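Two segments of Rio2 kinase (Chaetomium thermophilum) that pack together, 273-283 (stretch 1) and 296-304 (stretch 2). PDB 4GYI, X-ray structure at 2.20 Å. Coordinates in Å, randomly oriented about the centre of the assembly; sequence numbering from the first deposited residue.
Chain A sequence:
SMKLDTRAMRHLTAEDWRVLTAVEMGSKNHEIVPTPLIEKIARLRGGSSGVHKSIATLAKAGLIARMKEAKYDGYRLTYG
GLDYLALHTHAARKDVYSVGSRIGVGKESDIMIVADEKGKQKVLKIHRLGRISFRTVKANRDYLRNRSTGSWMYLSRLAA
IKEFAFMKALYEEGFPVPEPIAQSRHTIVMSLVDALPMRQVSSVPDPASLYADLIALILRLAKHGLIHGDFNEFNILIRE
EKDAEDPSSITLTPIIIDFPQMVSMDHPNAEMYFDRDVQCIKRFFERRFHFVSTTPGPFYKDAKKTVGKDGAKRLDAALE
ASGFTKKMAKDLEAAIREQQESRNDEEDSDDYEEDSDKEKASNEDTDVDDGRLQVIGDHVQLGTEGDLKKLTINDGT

Stretch 1, residues 273-283: YFDRDVQCIKR
Stretch 2, residues 296-304: PGPFYKDAK

Stretch 1 is helical throughout, with regular i to i+4 hydrogen bonds such as Val278 N to Phe274 O (3.2 Å). Stretch 2 runs as a loop from Pro296 to Phe299, then enters a helix at Tyr300; the two helix axes approach to 10.5 Å, with 113° between their N-to-C directions. Phe274 lies across from Tyr300 (CA to CA 6.2 Å) and Val278 from Pro298 (CA to CA 7.6 Å). Phe274, Val278 and Lys282, spaced four apart, point their CA-to-CB bonds toward stretch 2, and Asp275 adds a contact at the margin.

Phe274 is the centre. Its CB points toward stretch 2, and chi1 t (-175°) with chi2 87° carries the ring into the bend where loop becomes helix. Phe274 CE2 lies 3.5 Å from Tyr300 N and, at the ring edge, 3.6 Å from Pro298 O, while Phe274 CE1 meets Ala303 CB at 3.6 Å. Ala303, one turn into the second helix, has a methyl group small enough to let the ring sit close. Tyr300, chi1 t (175°), places Tyr300 CD1 3.8 Å from Phe274 CB. A turn along, Val278 (chi1 t, 170°) sets Val278 CG1 4.2 Å from Pro298 CD, a compact apolar contact.

Lys282 adds the polar link. From chi1 m (-68°), its chain is fully extended (chi2 to chi4 t), so that Lys282 NZ donates to Gly297 O at 2.8 Å. Gly297 has phi/psi 77/-145, a positive phi favourable to glycine; an ideal CB would clash with Phe299 N at 2.9 Å. The following peptide bond, before Pro298, is cis.

Asp275, chi1 m (-75°), starts sideways but brings its carboxylate nearer. One water donates to both Asp275 OD1 (2.8 Å) and Pro298 O (3.0 Å), bridging the stretches. At the N-cap, Phe299 N makes a weak hydrogen bond to Asp302 OD1 (3.4 Å), while Phe299 O accepts from Ala303 N (3.2 Å).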

# COMPACT_ATOMS: atom_id res chain seq x y z
N TYR A 273 12.58 4.24 15.97
CA TYR A 273 11.42 3.56 15.36
C TYR A 273 10.87 2.44 16.27
O TYR A 273 9.66 2.32 16.46
CB TYR A 273 11.73 3.01 13.97
CG TYR A 273 11.95 4.06 12.90
CD1 TYR A 273 10.90 4.85 12.44
CD2 TYR A 273 13.21 4.26 12.34
CE1 TYR A 273 11.11 5.81 11.46
CE2 TYR A 273 13.43 5.22 11.36
CZ TYR A 273 12.38 5.99 10.92
OH TYR A 273 12.59 6.95 9.95
N PHE A 274 11.77 1.63 16.82
CA PHE A 274 11.37 0.63 17.80
C PHE A 274 10.60 1.27 18.96
O PHE A 274 9.44 0.92 19.20
CB PHE A 274 12.59 -0.12 18.34
CG PHE A 274 12.25 -1.26 19.26
CD1 PHE A 274 11.99 -2.52 18.75
CD2 PHE A 274 12.20 -1.06 20.63
CE1 PHE A 274 11.68 -3.58 19.60
CE2 PHE A 274 11.90 -2.11 21.48
CZ PHE A 274 11.64 -3.37 20.96
N ASP A 275 11.24 2.21 19.65
CA ASP A 275 10.66 2.82 20.85
C ASP A 275 9.32 3.45 20.56
O ASP A 275 8.42 3.44 21.40
CB ASP A 275 11.60 3.88 21.42
CG ASP A 275 12.80 3.28 22.13
OD1 ASP A 275 12.72 2.12 22.58
OD2 ASP A 275 13.83 3.99 22.26
N ARG A 276 9.18 3.99 19.35
CA ARG A 276 7.97 4.68 18.96
C ARG A 276 6.80 3.71 18.81
O ARG A 276 5.68 4.00 19.22
CB ARG A 276 8.19 5.45 17.67
CG ARG A 276 7.14 6.50 17.41
CD ARG A 276 7.48 7.30 16.15
NE ARG A 276 7.32 6.48 14.95
CZ ARG A 276 7.61 6.89 13.72
NH1 ARG A 276 8.07 8.12 13.51
NH2 ARG A 276 7.44 6.07 12.69
N ASP A 277 7.06 2.55 18.21
CA ASP A 277 6.05 1.50 18.11
C ASP A 277 5.56 1.07 19.50
O ASP A 277 4.35 1.04 19.77
CB ASP A 277 6.58 0.30 17.30
CG ASP A 277 6.54 0.52 15.75
OD1 ASP A 277 5.95 1.54 15.29
OD2 ASP A 277 7.09 -0.33 15.00
N VAL A 278 6.50 0.74 20.39
CA VAL A 278 6.16 0.33 21.75
C VAL A 278 5.36 1.42 22.49
O VAL A 278 4.36 1.14 23.15
CB VAL A 278 7.44 -0.02 22.55
CG1 VAL A 278 7.13 -0.20 24.02
CG2 VAL A 278 8.13 -1.25 21.97
N GLN A 279 5.80 2.67 22.38
CA GLN A 279 5.12 3.77 23.07
C GLN A 279 3.72 4.02 22.51
O GLN A 279 2.83 4.41 23.26
CB GLN A 279 5.95 5.05 23.02
CG GLN A 279 6.42 5.56 24.39
CD GLN A 279 7.15 4.49 25.23
OE1 GLN A 279 6.81 4.27 26.39
NE2 GLN A 279 8.15 3.85 24.63
N CYS A 280 3.52 3.77 21.21
CA CYS A 280 2.18 3.87 20.62
C CYS A 280 1.21 2.88 21.25
O CYS A 280 0.08 3.24 21.61
CB CYS A 280 2.21 3.65 19.10
SG CYS A 280 2.44 5.16 18.15
N ILE A 281 1.66 1.64 21.37
CA ILE A 281 0.89 0.59 22.03
C ILE A 281 0.58 0.95 23.50
O ILE A 281 -0.59 0.91 23.92
CB ILE A 281 1.64 -0.75 21.97
CG1 ILE A 281 1.73 -1.24 20.52
CG2 ILE A 281 0.96 -1.79 22.85
CD1 ILE A 281 0.42 -1.19 19.79
N LYS A 282 1.60 1.31 24.27
CA LYS A 282 1.40 1.69 25.67
C LYS A 282 0.41 2.85 25.79
O LYS A 282 -0.52 2.80 26.59
CB LYS A 282 2.72 2.08 26.35
CG LYS A 282 3.68 0.91 26.53
CD LYS A 282 4.93 1.36 27.31
CE LYS A 282 5.96 0.23 27.37
NZ LYS A 282 7.22 0.56 28.10
N ARG A 283 0.62 3.90 25.00
CA ARG A 283 -0.30 5.05 25.00
C ARG A 283 -1.75 4.59 24.79
O ARG A 283 -2.62 4.92 25.59
CB ARG A 283 0.06 6.05 23.91
CG ARG A 283 0.94 7.21 24.36
CD ARG A 283 0.98 8.26 23.26
NE ARG A 283 -0.37 8.58 22.79
CZ ARG A 283 -1.00 9.72 23.03
NH1 ARG A 283 -0.40 10.69 23.71
NH2 ARG A 283 -2.24 9.91 22.57
N PRO A 296 8.83 -3.29 32.51
CA PRO A 296 9.59 -2.22 31.86
C PRO A 296 9.99 -2.58 30.42
O PRO A 296 10.22 -3.76 30.12
CB PRO A 296 10.83 -2.08 32.74
CG PRO A 296 10.43 -2.67 34.06
CD PRO A 296 9.51 -3.79 33.72
N GLY A 297 10.08 -1.58 29.55
CA GLY A 297 10.42 -1.83 28.17
C GLY A 297 9.27 -2.39 27.35
O GLY A 297 8.12 -2.03 27.60
N PRO A 298 9.55 -3.28 26.37
CA PRO A 298 10.91 -3.74 26.04
C PRO A 298 11.73 -2.61 25.45
O PRO A 298 11.17 -1.63 24.96
CB PRO A 298 10.66 -4.84 24.99
CG PRO A 298 9.39 -4.48 24.36
CD PRO A 298 8.55 -3.84 25.45
N PHE A 299 13.05 -2.71 25.55
CA PHE A 299 13.92 -1.66 25.06
C PHE A 299 14.64 -2.17 23.83
O PHE A 299 14.90 -3.38 23.71
CB PHE A 299 14.94 -1.27 26.13
CG PHE A 299 14.34 -1.08 27.49
CD1 PHE A 299 13.67 0.08 27.81
CD2 PHE A 299 14.47 -2.07 28.45
CE1 PHE A 299 13.12 0.26 29.06
CE2 PHE A 299 13.92 -1.89 29.70
CZ PHE A 299 13.25 -0.72 30.01
N TYR A 300 14.98 -1.25 22.94
CA TYR A 300 15.67 -1.58 21.70
C TYR A 300 16.97 -2.37 21.90
O TYR A 300 17.23 -3.33 21.18
CB TYR A 300 15.97 -0.31 20.92
CG TYR A 300 16.80 -0.53 19.69
CD1 TYR A 300 16.23 -1.02 18.52
CD2 TYR A 300 18.17 -0.24 19.68
CE1 TYR A 300 16.99 -1.22 17.38
CE2 TYR A 300 18.94 -0.45 18.55
CZ TYR A 300 18.34 -0.93 17.40
OH TYR A 300 19.11 -1.12 16.27
N LYS A 301 17.78 -1.97 22.88
CA LYS A 301 19.06 -2.65 23.08
C LYS A 301 18.88 -4.12 23.43
O LYS A 301 19.72 -4.95 23.07
CB LYS A 301 19.96 -1.94 24.11
CG LYS A 301 19.35 -0.72 24.77
CD LYS A 301 18.49 -1.09 25.97
CE LYS A 301 19.32 -1.63 27.12
NZ LYS A 301 18.52 -1.77 28.37
N ASP A 302 17.80 -4.44 24.14
CA ASP A 302 17.44 -5.83 24.39
C ASP A 302 17.12 -6.50 23.06
O ASP A 302 17.75 -7.47 22.68
CB ASP A 302 16.20 -5.94 25.28
CG ASP A 302 16.34 -5.19 26.59
OD1 ASP A 302 15.29 -4.75 27.12
OD2 ASP A 302 17.49 -5.06 27.08
N ALA A 303 16.11 -5.96 22.36
CA ALA A 303 15.63 -6.53 21.10
C ALA A 303 16.74 -6.81 20.08
O ALA A 303 16.76 -7.87 19.46
CB ALA A 303 14.54 -5.64 20.49
N LYS A 304 17.65 -5.85 19.89
CA LYS A 304 18.68 -6.00 18.87
C LYS A 304 19.58 -7.22 19.08
O LYS A 304 20.10 -7.78 18.12
CB LYS A 304 19.53 -4.73 18.71
CG LYS A 304 20.32 -4.73 17.41
CD LYS A 304 21.08 -3.44 17.16
CE LYS A 304 21.56 -3.39 15.71
NZ LYS A 304 22.29 -2.14 15.38
O HOH W 1 10.59 1.18 24.22